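Local coordinates for conjugal transfer protein TRWB (Escherichia coli, PDB 1E9R) that acts as the coupling protein of bacterial conjugation, probably as a hexameric P-loop NTPase that uses nucleotide hydrolysis to drive DNA transfer, at residues B[40-45]-B[67-72]; B[31-36]-B[44-49]; B[120-125]-B[230-235]; B[261-266]-B[292-297]. All coordinates share one frame; numbering follows the deposited sequence.

Interaction 1: residues B[40-45]-B[67-72]; sequences VTVAGV and SVLLRE. With SO4 (sulfate ion), chain I.
The carboxylate of E72 is held at OE2, where T41 OG1 donates to the anti lone pair at 2.6 Å and G44 N to the syn lone pair at 2.8 Å. The other flat group, the guanidinium of R71, has S67 O and V68 CA off-centre over one face, while its NE is paired with D92. E72 CG stands anti to the backbone N (chi1 163°) and the chain runs on extended, so the carboxylate reaches the hairpin tip and crosses the T41 side chain at about a right angle. That tip is a type I' turn from V42 to V45, closed by hydrogen bonds from V42 N to V45 O and from V45 N to V42 O. Hydroxyl and turn amide thus converge on one buried oxygen, while OE1 is buried with no partner in the model. An alanine in place of E72 would remove both bonds and would probably loosen the turn from the helix. V42 CG1 touches L69 CD1 at 4.3 Å. At the other end of 67-72, S67 N gives a straight bond (171°) to O2 of a sulfate, probably from the crystallisation liquor, at 2.8 Å; G63, G65 and K66 also bind this ion, consistent with a Walker A phosphate site. The hairpin 41-46 lies against helix 66-79, with V42 and L69 both packing on V341 of strand 339-342 and T76 of the helix bonded to T41 N.

Interaction 2: residues B[31-36]-B[44-49]; sequences RMTREK and GVPMPR. With SO4 (sulfate ion), chain J.
A helix end meets the second strand of the hairpin 41-46 here: helix 26-33 stops at T33, R34 leaves helical geometry, and the strand opposite runs through P46 to P48. T33 carries the junction. Its OG1 lies between the backbone N and the carbonyl carbon (chi1 60°) and donates to P46 O at 2.7 Å, in the carbonyl plane and on a lone pair. L29 O, one turn back, is a second acceptor within reach of the same single proton. The hydroxyl also packs against the proline ring, with P46 CG 3.2 Å from OG1. On its other branch, T33 CG2 meets P48 CG at 3.9 Å, so the threonine is wedged between two prolines. A valine here would lose the hydroxyl and would probably weaken the tie between helix end and strand. Farther along, R49 N makes a weak but nearly straight bond (165°) to E35 OE1 at 3.3 Å, and the E35 carboxylate rests across R49 CB and CG. The charged ends stay apart, E35 OE2 lying 5.3 Å from R49 NE. On the exposed side of the last turn, R31 NH1 bonds to sulfate O2 at 2.9 Å, with weaker bonds from NH2; the ion is probably from the crystallisation liquor. Q39, before strand 41-42, bonds to T33 O and E35 N, while V45 packs back on L29 and K30 of helix 26-33.

Interaction 3: residues B[120-125]-B[230-235]; sequences EIRNDY and SIRSWL
E120 OE1 is gripped by two donors, S230 OG at 2.8 Å and R232 N at 3.1 Å, both coming from above the carboxylate plane. This is the N-terminal end of helix 231-236: S230 is its N-cap, its OG accepting from S233 N at 3.2 Å, and E120 adds a carboxylate from a distant loop over the same first turn. I231 N donates to the syn lone pair of E120 OE2 at 2.8 Å, and W115 NE1 also bonds to OE2. The bend of the glutamate at chi2 (-59°) brings both oxygens over the first-turn amides, and the helix end would probably favour the ionised carboxylate. R232 runs back past E120 in the opposite direction, and its NH1 reaches E120 O at 2.9 Å, nearly along the C=O axis. The guanidiniums of R122 and R232 stack flat, centres 4.3 Å apart and planes at 8°. Their like charges are probably offset by salt bridges, R232 NH1 to D126 and R122 NH2 to E236. Two waters fill in the polar net: one joins R122 NE to S230 OG, the other takes N-H groups from N123 ND2 and R232 NH2. Y125 OH, weakly tied to the second water, also bonds to D250 of a neighbouring subunit. R122 CG itself lies over the R232 guanidinium, 3.0 Å from R232 NH1.

Interaction 4: residues B[261-266]-B[292-297]; sequences AWVDVV and EKLASL
A regular helical turn, with V265 N bonded to A261 O, is met by an irregular segment, the backbones coming closest at D264 and S296 with CA atoms 5.8 Å apart. The setting is the alpha/beta core of a P-loop NTPase domain: helix 252-269 meets the loop that leaves central strand 281-285 and enters helix 297-303. D264 makes the polar half of the contact. Its CG is anti to the backbone N (chi1 -164°), which swings the carboxylate out to the loop, where S296 N donates to the syn lone pair of OD1 at 2.8 Å with an N-H...O angle of 151°. OD2 is taken up by S133 OG of helix 126-134, so the buried acid has partners on both oxygens and ties three elements together. An amide beside the start of helix 297-303 is likely to favour the charged form of the acid. The S296 hydroxyl turns to T268 OG1, one turn along the helix from D264, though it also lies 3.2 Å from D264 OD2. S296 CB packs against the carboxylate, 3.4 Å from D264 OD1. L294 supplies the apolar half beside it: its side chain crosses that of V263 at about a right angle, while L294 N is bonded to Y325 OH and its CB flanks D264 OD1 at 3.8 Å. A295 leans on L132, from the same helix as S133. Where the two apolar side chains meet, V263 CG1 touches L294 CD1 at 3.6 Å.

In the fold
Interactions 1 and 2 share G44 and V45 and hold one hairpin to two different helices: interaction 1 to helix 66-79, interaction 2 to the end of helix 26-33, with V40 O and M47 N 2.9 Å apart where they meet. Interaction 1 is buried, interaction 2 only partly so, with exposed arginines at its margins and two prolines against its threonine. Interactions 3 and 4 form a second pair, centres 14 Å apart, joined by I231 packing on W262 and V265. Interaction 4, nearest the chain's centre, combines a buried carboxylate with aliphatic packing; interaction 3 is also buried but richer in charge and water. Carboxylates hold backbone amides in 1, 3 and 4, more weakly in 2.

Interaction 1: residues B[40-45]-B[67-72]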
# COMPACT_ATOMS: atom_id res chain seq x y z
N VAL B 40 19.08 17.75 -36.78
CA VAL B 40 18.03 16.76 -37.04
C VAL B 40 16.73 17.46 -36.65
O VAL B 40 16.76 18.43 -35.89
CB VAL B 40 18.24 15.49 -36.19
CG1 VAL B 40 19.57 14.84 -36.57
CG2 VAL B 40 18.22 15.85 -34.71
N THR B 41 15.59 17.00 -37.14
CA THR B 41 14.35 17.67 -36.78
C THR B 41 13.35 16.83 -36.03
O THR B 41 13.29 15.61 -36.18
CB THR B 41 13.61 18.23 -38.02
OG1 THR B 41 13.20 17.15 -38.87
CG2 THR B 41 14.51 19.18 -38.79
N VAL B 42 12.56 17.52 -35.21
CA VAL B 42 11.51 16.92 -34.41
C VAL B 42 10.23 17.58 -34.88
O VAL B 42 10.01 18.76 -34.62
CB VAL B 42 11.71 17.22 -32.90
CG1 VAL B 42 10.59 16.58 -32.10
CG2 VAL B 42 13.08 16.73 -32.44
N ALA B 43 9.40 16.83 -35.59
CA ALA B 43 8.14 17.37 -36.10
C ALA B 43 8.37 18.65 -36.92
O ALA B 43 7.56 19.57 -36.89
CB ALA B 43 7.19 17.66 -34.94
N GLY B 44 9.48 18.69 -37.65
CA GLY B 44 9.78 19.85 -38.46
C GLY B 44 10.56 20.92 -37.72
O GLY B 44 10.98 21.92 -38.32
N VAL B 45 10.75 20.73 -36.42
CA VAL B 45 11.49 21.71 -35.63
C VAL B 45 12.92 21.24 -35.42
O VAL B 45 13.14 20.13 -34.96
CB VAL B 45 10.86 21.94 -34.25
CG1 VAL B 45 11.56 23.09 -33.56
CG2 VAL B 45 9.37 22.22 -34.38
N SER B 67 5.73 6.78 -34.38
CA SER B 67 6.58 6.16 -35.39
C SER B 67 6.93 7.16 -36.49
O SER B 67 8.05 7.17 -36.99
CB SER B 67 5.89 4.94 -36.00
OG SER B 67 4.70 5.30 -36.68
N VAL B 68 5.95 7.98 -36.87
CA VAL B 68 6.19 8.98 -37.90
C VAL B 68 7.28 9.91 -37.42
O VAL B 68 8.23 10.20 -38.15
CB VAL B 68 4.93 9.81 -38.20
CG1 VAL B 68 5.28 10.97 -39.13
CG2 VAL B 68 3.86 8.94 -38.84
N LEU B 69 7.16 10.37 -36.17
CA LEU B 69 8.14 11.29 -35.59
C LEU B 69 9.52 10.67 -35.49
O LEU B 69 10.51 11.31 -35.83
CB LEU B 69 7.68 11.76 -34.20
CG LEU B 69 8.45 12.94 -33.59
CD1 LEU B 69 7.61 13.56 -32.49
CD2 LEU B 69 9.79 12.50 -33.05
N LEU B 70 9.58 9.43 -35.00
CA LEU B 70 10.87 8.74 -34.89
C LEU B 70 11.49 8.52 -36.27
O LEU B 70 12.71 8.63 -36.42
CB LEU B 70 10.72 7.39 -34.20
CG LEU B 70 10.96 7.39 -32.69
CD1 LEU B 70 9.84 8.15 -32.00
CD2 LEU B 70 11.05 5.95 -32.19
N ARG B 71 10.65 8.22 -37.26
CA ARG B 71 11.12 7.99 -38.63
C ARG B 71 11.78 9.26 -39.16
O ARG B 71 12.88 9.23 -39.72
CB ARG B 71 9.94 7.59 -39.53
CG ARG B 71 10.35 6.77 -40.75
CD ARG B 71 9.14 6.31 -41.55
NE ARG B 71 8.23 5.49 -40.75
CZ ARG B 71 6.93 5.73 -40.63
NH1 ARG B 71 6.38 6.75 -41.27
NH2 ARG B 71 6.17 4.94 -39.87
N GLU B 72 11.11 10.39 -38.96
CA GLU B 72 11.63 11.68 -39.39
C GLU B 72 12.97 12.01 -38.73
O GLU B 72 13.91 12.45 -39.38
CB GLU B 72 10.62 12.78 -39.05
CG GLU B 72 11.24 14.16 -39.07
CD GLU B 72 10.23 15.26 -38.83
OE1 GLU B 72 8.99 15.01 -38.92
OE2 GLU B 72 10.69 16.39 -38.55
S SO4 I . 1.85 5.61 -33.30
O1 SO4 I . 0.96 6.40 -34.15
O2 SO4 I . 3.19 5.58 -33.92
O3 SO4 I . 1.93 6.23 -31.96
O4 SO4 I . 1.32 4.24 -33.18

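Interaction 2: residues B[31-36]-B[44-49]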
# COMPACT_ATOMS: atom_id res chain seq x y z
N ARG B 31 12.49 29.07 -35.47
CA ARG B 31 13.32 30.26 -35.58
C ARG B 31 14.32 30.30 -34.43
O ARG B 31 15.51 30.56 -34.63
CB ARG B 31 12.42 31.50 -35.52
CG ARG B 31 13.02 32.78 -36.08
CD ARG B 31 12.04 33.94 -35.92
NE ARG B 31 10.76 33.65 -36.53
CZ ARG B 31 9.60 34.00 -35.99
NH1 ARG B 31 9.59 34.65 -34.84
NH2 ARG B 31 8.46 33.71 -36.60
N MET B 32 13.83 30.02 -33.23
CA MET B 32 14.66 30.04 -32.02
C MET B 32 15.63 28.87 -31.83
O MET B 32 16.69 29.04 -31.23
CB MET B 32 13.76 30.12 -30.78
CG MET B 32 12.85 31.34 -30.74
SD MET B 32 11.77 31.30 -29.29
CE MET B 32 12.95 31.61 -28.00
N THR B 33 15.28 27.68 -32.30
CA THR B 33 16.17 26.53 -32.14
C THR B 33 17.09 26.37 -33.33
O THR B 33 18.07 25.63 -33.26
CB THR B 33 15.39 25.22 -31.96
OG1 THR B 33 14.57 24.98 -33.11
CG2 THR B 33 14.51 25.31 -30.76
N ARG B 34 16.77 27.06 -34.43
CA ARG B 34 17.58 27.00 -35.65
C ARG B 34 19.02 27.33 -35.31
O ARG B 34 19.32 28.30 -34.62
CB ARG B 34 17.05 27.98 -36.69
CG ARG B 34 17.76 27.92 -38.03
CD ARG B 34 16.82 28.35 -39.14
NE ARG B 34 17.51 28.51 -40.42
CZ ARG B 34 18.48 29.39 -40.65
NH1 ARG B 34 18.89 30.20 -39.68
NH2 ARG B 34 19.04 29.47 -41.85
N GLU B 35 19.92 26.49 -35.80
CA GLU B 35 21.31 26.67 -35.49
C GLU B 35 22.18 26.57 -36.74
O GLU B 35 21.74 26.08 -37.78
CB GLU B 35 21.70 25.62 -34.46
CG GLU B 35 23.13 25.60 -34.01
CD GLU B 35 23.32 24.65 -32.84
OE1 GLU B 35 22.30 24.16 -32.30
OE2 GLU B 35 24.49 24.39 -32.46
N LYS B 36 23.40 27.05 -36.60
CA LYS B 36 24.36 27.07 -37.70
C LYS B 36 24.65 25.66 -38.20
O LYS B 36 24.42 25.34 -39.38
CB LYS B 36 25.65 27.75 -37.23
CG LYS B 36 25.60 28.30 -35.78
CD LYS B 36 24.56 29.43 -35.62
CE LYS B 36 24.55 30.00 -34.21
NZ LYS B 36 24.34 28.93 -33.21
N GLY B 44 9.48 18.69 -37.65
CA GLY B 44 9.78 19.85 -38.46
C GLY B 44 10.56 20.92 -37.72
O GLY B 44 10.98 21.92 -38.32
N VAL B 45 10.75 20.73 -36.42
CA VAL B 45 11.49 21.71 -35.63
C VAL B 45 12.92 21.24 -35.42
O VAL B 45 13.14 20.13 -34.96
CB VAL B 45 10.86 21.94 -34.25
CG1 VAL B 45 11.56 23.09 -33.56
CG2 VAL B 45 9.37 22.22 -34.38
N PRO B 46 13.90 22.08 -35.78
CA PRO B 46 15.31 21.69 -35.60
C PRO B 46 15.64 21.51 -34.13
O PRO B 46 15.31 22.34 -33.28
CB PRO B 46 16.08 22.84 -36.25
CG PRO B 46 15.18 24.00 -36.07
CD PRO B 46 13.81 23.43 -36.37
N MET B 47 16.29 20.40 -33.83
CA MET B 47 16.64 20.07 -32.48
C MET B 47 17.95 20.71 -32.04
O MET B 47 18.97 20.60 -32.72
CB MET B 47 16.72 18.54 -32.35
CG MET B 47 17.27 18.04 -31.03
SD MET B 47 16.86 16.31 -30.79
CE MET B 47 16.77 16.26 -28.99
N PRO B 48 17.93 21.44 -30.91
CA PRO B 48 19.14 22.08 -30.42
C PRO B 48 20.21 21.01 -30.31
O PRO B 48 19.98 19.96 -29.70
CB PRO B 48 18.72 22.60 -29.06
CG PRO B 48 17.30 22.96 -29.28
CD PRO B 48 16.77 21.80 -30.08
N ARG B 49 21.35 21.26 -30.92
CA ARG B 49 22.46 20.32 -30.90
C ARG B 49 22.81 19.83 -29.50
O ARG B 49 23.07 18.65 -29.29
CB ARG B 49 23.69 20.95 -31.54
CG ARG B 49 23.76 20.84 -33.04
CD ARG B 49 24.53 19.61 -33.41
NE ARG B 49 24.99 19.68 -34.78
CZ ARG B 49 25.91 18.87 -35.29
NH1 ARG B 49 26.45 17.93 -34.52
NH2 ARG B 49 26.28 18.99 -36.56
S SO4 J . 5.52 34.26 -35.64
O1 SO4 J . 5.88 33.26 -36.67
O2 SO4 J . 6.68 34.54 -34.76
O3 SO4 J . 5.08 35.50 -36.29
O4 SO4 J . 4.42 33.75 -34.80

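Interaction 3: residues B[120-125]-B[230-235]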
# COMPACT_ATOMS: atom_id res chain seq x y z
N GLU B 120 30.85 -10.96 -26.96
CA GLU B 120 31.07 -9.66 -26.32
C GLU B 120 32.01 -9.73 -25.13
O GLU B 120 32.34 -8.71 -24.52
CB GLU B 120 29.74 -9.07 -25.86
CG GLU B 120 28.62 -9.13 -26.89
CD GLU B 120 28.93 -8.42 -28.20
OE1 GLU B 120 29.96 -7.72 -28.29
OE2 GLU B 120 28.13 -8.55 -29.14
N ILE B 121 32.46 -10.93 -24.80
CA ILE B 121 33.34 -11.08 -23.66
C ILE B 121 34.77 -10.69 -24.01
O ILE B 121 35.37 -11.27 -24.91
CB ILE B 121 33.31 -12.54 -23.14
CG1 ILE B 121 31.86 -13.00 -22.98
CG2 ILE B 121 34.05 -12.64 -21.81
CD1 ILE B 121 31.06 -12.25 -21.93
N ARG B 122 35.30 -9.69 -23.31
CA ARG B 122 36.68 -9.26 -23.54
C ARG B 122 37.46 -9.56 -22.26
O ARG B 122 38.47 -10.25 -22.28
CB ARG B 122 36.78 -7.76 -23.82
CG ARG B 122 35.98 -7.25 -25.01
CD ARG B 122 36.62 -7.56 -26.33
NE ARG B 122 35.90 -6.90 -27.42
CZ ARG B 122 35.95 -5.59 -27.68
NH1 ARG B 122 36.69 -4.79 -26.93
NH2 ARG B 122 35.28 -5.10 -28.71
N ASN B 123 36.98 -9.02 -21.14
CA ASN B 123 37.63 -9.22 -19.84
C ASN B 123 36.79 -10.08 -18.91
O ASN B 123 35.62 -10.36 -19.18
CB ASN B 123 37.90 -7.88 -19.19
CG ASN B 123 38.76 -6.99 -20.05
OD1 ASN B 123 39.95 -7.24 -20.22
ND2 ASN B 123 38.16 -5.95 -20.62
N ASP B 124 37.38 -10.48 -17.79
CA ASP B 124 36.69 -11.31 -16.83
C ASP B 124 35.41 -10.67 -16.30
O ASP B 124 34.43 -11.35 -16.06
CB ASP B 124 37.60 -11.66 -15.66
CG ASP B 124 36.96 -12.64 -14.68
OD1 ASP B 124 36.33 -13.62 -15.15
OD2 ASP B 124 37.09 -12.42 -13.45
N TYR B 125 35.42 -9.36 -16.12
CA TYR B 125 34.24 -8.69 -15.59
C TYR B 125 33.09 -8.58 -16.60
O TYR B 125 32.00 -8.13 -16.25
CB TYR B 125 34.61 -7.30 -15.05
CG TYR B 125 34.81 -6.21 -16.09
CD1 TYR B 125 33.73 -5.47 -16.59
CD2 TYR B 125 36.10 -5.90 -16.57
CE1 TYR B 125 33.91 -4.45 -17.55
CE2 TYR B 125 36.30 -4.89 -17.52
CZ TYR B 125 35.20 -4.17 -18.01
OH TYR B 125 35.40 -3.18 -18.96
N SER B 230 30.19 -9.11 -33.35
CA SER B 230 30.27 -8.53 -32.01
C SER B 230 29.74 -7.10 -32.02
O SER B 230 30.26 -6.25 -32.75
CB SER B 230 31.72 -8.51 -31.51
OG SER B 230 31.83 -7.75 -30.32
N ILE B 231 28.71 -6.84 -31.23
CA ILE B 231 28.13 -5.51 -31.16
C ILE B 231 29.19 -4.52 -30.66
O ILE B 231 29.23 -3.38 -31.11
CB ILE B 231 26.91 -5.49 -30.22
CG1 ILE B 231 25.78 -6.34 -30.82
CG2 ILE B 231 26.44 -4.05 -30.02
CD1 ILE B 231 24.60 -6.52 -29.90
N ARG B 232 30.05 -4.97 -29.75
CA ARG B 232 31.11 -4.12 -29.21
C ARG B 232 32.07 -3.69 -30.31
O ARG B 232 32.41 -2.51 -30.44
CB ARG B 232 31.90 -4.85 -28.13
CG ARG B 232 31.09 -5.21 -26.92
CD ARG B 232 31.95 -5.81 -25.84
NE ARG B 232 32.84 -4.83 -25.22
CZ ARG B 232 33.59 -5.10 -24.16
NH1 ARG B 232 33.56 -6.30 -23.61
NH2 ARG B 232 34.36 -4.16 -23.64
N SER B 233 32.51 -4.67 -31.09
CA SER B 233 33.43 -4.42 -32.19
C SER B 233 32.75 -3.54 -33.24
O SER B 233 33.38 -2.66 -33.81
CB SER B 233 33.87 -5.74 -32.82
OG SER B 233 34.57 -6.54 -31.88
N TRP B 234 31.47 -3.80 -33.49
CA TRP B 234 30.72 -3.01 -34.44
C TRP B 234 30.69 -1.53 -34.02
O TRP B 234 30.88 -0.63 -34.84
CB TRP B 234 29.30 -3.54 -34.54
CG TRP B 234 28.42 -2.72 -35.43
CD1 TRP B 234 28.42 -2.71 -36.79
CD2 TRP B 234 27.44 -1.76 -35.02
NE1 TRP B 234 27.50 -1.80 -37.26
CE2 TRP B 234 26.88 -1.21 -36.20
CE3 TRP B 234 26.98 -1.31 -33.77
CZ2 TRP B 234 25.88 -0.22 -36.16
CZ3 TRP B 234 25.98 -0.33 -33.74
CH2 TRP B 234 25.45 0.20 -34.93
N LEU B 235 30.44 -1.28 -32.74
CA LEU B 235 30.39 0.09 -32.25
C LEU B 235 31.70 0.81 -32.48
O LEU B 235 31.73 1.99 -32.82
CB LEU B 235 30.04 0.11 -30.76
CG LEU B 235 28.59 -0.22 -30.41
CD1 LEU B 235 28.44 -0.32 -28.90
CD2 LEU B 235 27.68 0.84 -30.97
O HOH W 1 34.22 -8.23 -28.67
O HOH W 2 35.66 -5.27 -21.24

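Interaction 4: residues B[261-266]-B[292-297]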
# COMPACT_ATOMS: atom_id res chain seq x y z
N ALA B 261 18.00 -8.06 -24.65
CA ALA B 261 19.41 -8.35 -24.46
C ALA B 261 20.26 -7.47 -25.37
O ALA B 261 21.25 -6.88 -24.94
CB ALA B 261 19.69 -9.82 -24.75
N TRP B 262 19.88 -7.39 -26.64
CA TRP B 262 20.65 -6.60 -27.58
C TRP B 262 20.68 -5.14 -27.19
O TRP B 262 21.76 -4.53 -27.11
CB TRP B 262 20.11 -6.76 -29.01
CG TRP B 262 20.45 -8.10 -29.63
CD1 TRP B 262 21.58 -8.84 -29.41
CD2 TRP B 262 19.67 -8.83 -30.58
NE1 TRP B 262 21.53 -9.99 -30.15
CE2 TRP B 262 20.37 -10.01 -30.88
CE3 TRP B 262 18.43 -8.60 -31.20
CZ2 TRP B 262 19.88 -10.98 -31.78
CZ3 TRP B 262 17.94 -9.56 -32.09
CH2 TRP B 262 18.67 -10.73 -32.37
N VAL B 263 19.51 -4.57 -26.93
CA VAL B 263 19.44 -3.18 -26.53
C VAL B 263 20.36 -2.91 -25.33
O VAL B 263 21.08 -1.91 -25.30
CB VAL B 263 18.01 -2.77 -26.16
CG1 VAL B 263 17.99 -1.37 -25.58
CG2 VAL B 263 17.13 -2.85 -27.40
N ASP B 264 20.35 -3.81 -24.35
CA ASP B 264 21.17 -3.64 -23.16
C ASP B 264 22.65 -3.80 -23.50
O ASP B 264 23.50 -3.12 -22.91
CB ASP B 264 20.77 -4.65 -22.08
CG ASP B 264 21.31 -4.27 -20.72
OD1 ASP B 264 20.72 -3.36 -20.11
OD2 ASP B 264 22.32 -4.86 -20.28
N VAL B 265 22.97 -4.70 -24.43
CA VAL B 265 24.36 -4.88 -24.82
C VAL B 265 24.86 -3.55 -25.35
O VAL B 265 25.97 -3.13 -25.03
CB VAL B 265 24.52 -5.93 -25.92
CG1 VAL B 265 25.96 -5.92 -26.45
CG2 VAL B 265 24.18 -7.31 -25.38
N VAL B 266 24.04 -2.87 -26.15
CA VAL B 266 24.44 -1.58 -26.70
C VAL B 266 24.65 -0.57 -25.58
O VAL B 266 25.66 0.13 -25.56
CB VAL B 266 23.38 -1.02 -27.68
CG1 VAL B 266 23.73 0.43 -28.05
CG2 VAL B 266 23.33 -1.87 -28.93
N GLU B 292 12.17 -5.54 -21.72
CA GLU B 292 12.18 -5.94 -20.32
C GLU B 292 12.78 -4.81 -19.49
O GLU B 292 13.17 -3.76 -20.04
CB GLU B 292 13.00 -7.23 -20.11
CG GLU B 292 12.44 -8.46 -20.81
CD GLU B 292 12.45 -9.72 -19.94
OE1 GLU B 292 12.66 -9.60 -18.71
OE2 GLU B 292 12.24 -10.82 -20.49
N LYS B 293 12.85 -4.99 -18.18
CA LYS B 293 13.44 -3.98 -17.32
C LYS B 293 14.95 -4.04 -17.54
O LYS B 293 15.64 -4.87 -16.95
CB LYS B 293 13.09 -4.29 -15.87
CG LYS B 293 13.67 -3.32 -14.87
CD LYS B 293 13.13 -3.59 -13.48
CE LYS B 293 13.71 -2.62 -12.47
NZ LYS B 293 13.00 -2.75 -11.17
N LEU B 294 15.45 -3.17 -18.41
CA LEU B 294 16.88 -3.13 -18.74
C LEU B 294 17.78 -2.73 -17.58
O LEU B 294 17.48 -1.81 -16.83
CB LEU B 294 17.11 -2.21 -19.94
CG LEU B 294 16.24 -2.53 -21.15
CD1 LEU B 294 16.58 -1.60 -22.29
CD2 LEU B 294 16.44 -3.97 -21.58
N ALA B 295 18.90 -3.43 -17.45
CA ALA B 295 19.84 -3.17 -16.38
C ALA B 295 20.78 -2.00 -16.63
O ALA B 295 21.23 -1.35 -15.68
CB ALA B 295 20.66 -4.43 -16.12
N SER B 296 21.07 -1.70 -17.90
CA SER B 296 22.01 -0.63 -18.23
C SER B 296 21.46 0.60 -18.90
O SER B 296 22.19 1.56 -19.11
CB SER B 296 23.12 -1.20 -19.11
OG SER B 296 23.55 -2.45 -18.62
N LEU B 297 20.19 0.58 -19.27
CA LEU B 297 19.60 1.74 -19.93
C LEU B 297 19.82 3.02 -19.13
O LEU B 297 20.25 4.03 -19.68
CB LEU B 297 18.10 1.54 -20.13
CG LEU B 297 17.45 2.18 -21.36
CD1 LEU B 297 15.99 2.42 -21.06
CD2 LEU B 297 18.15 3.48 -21.73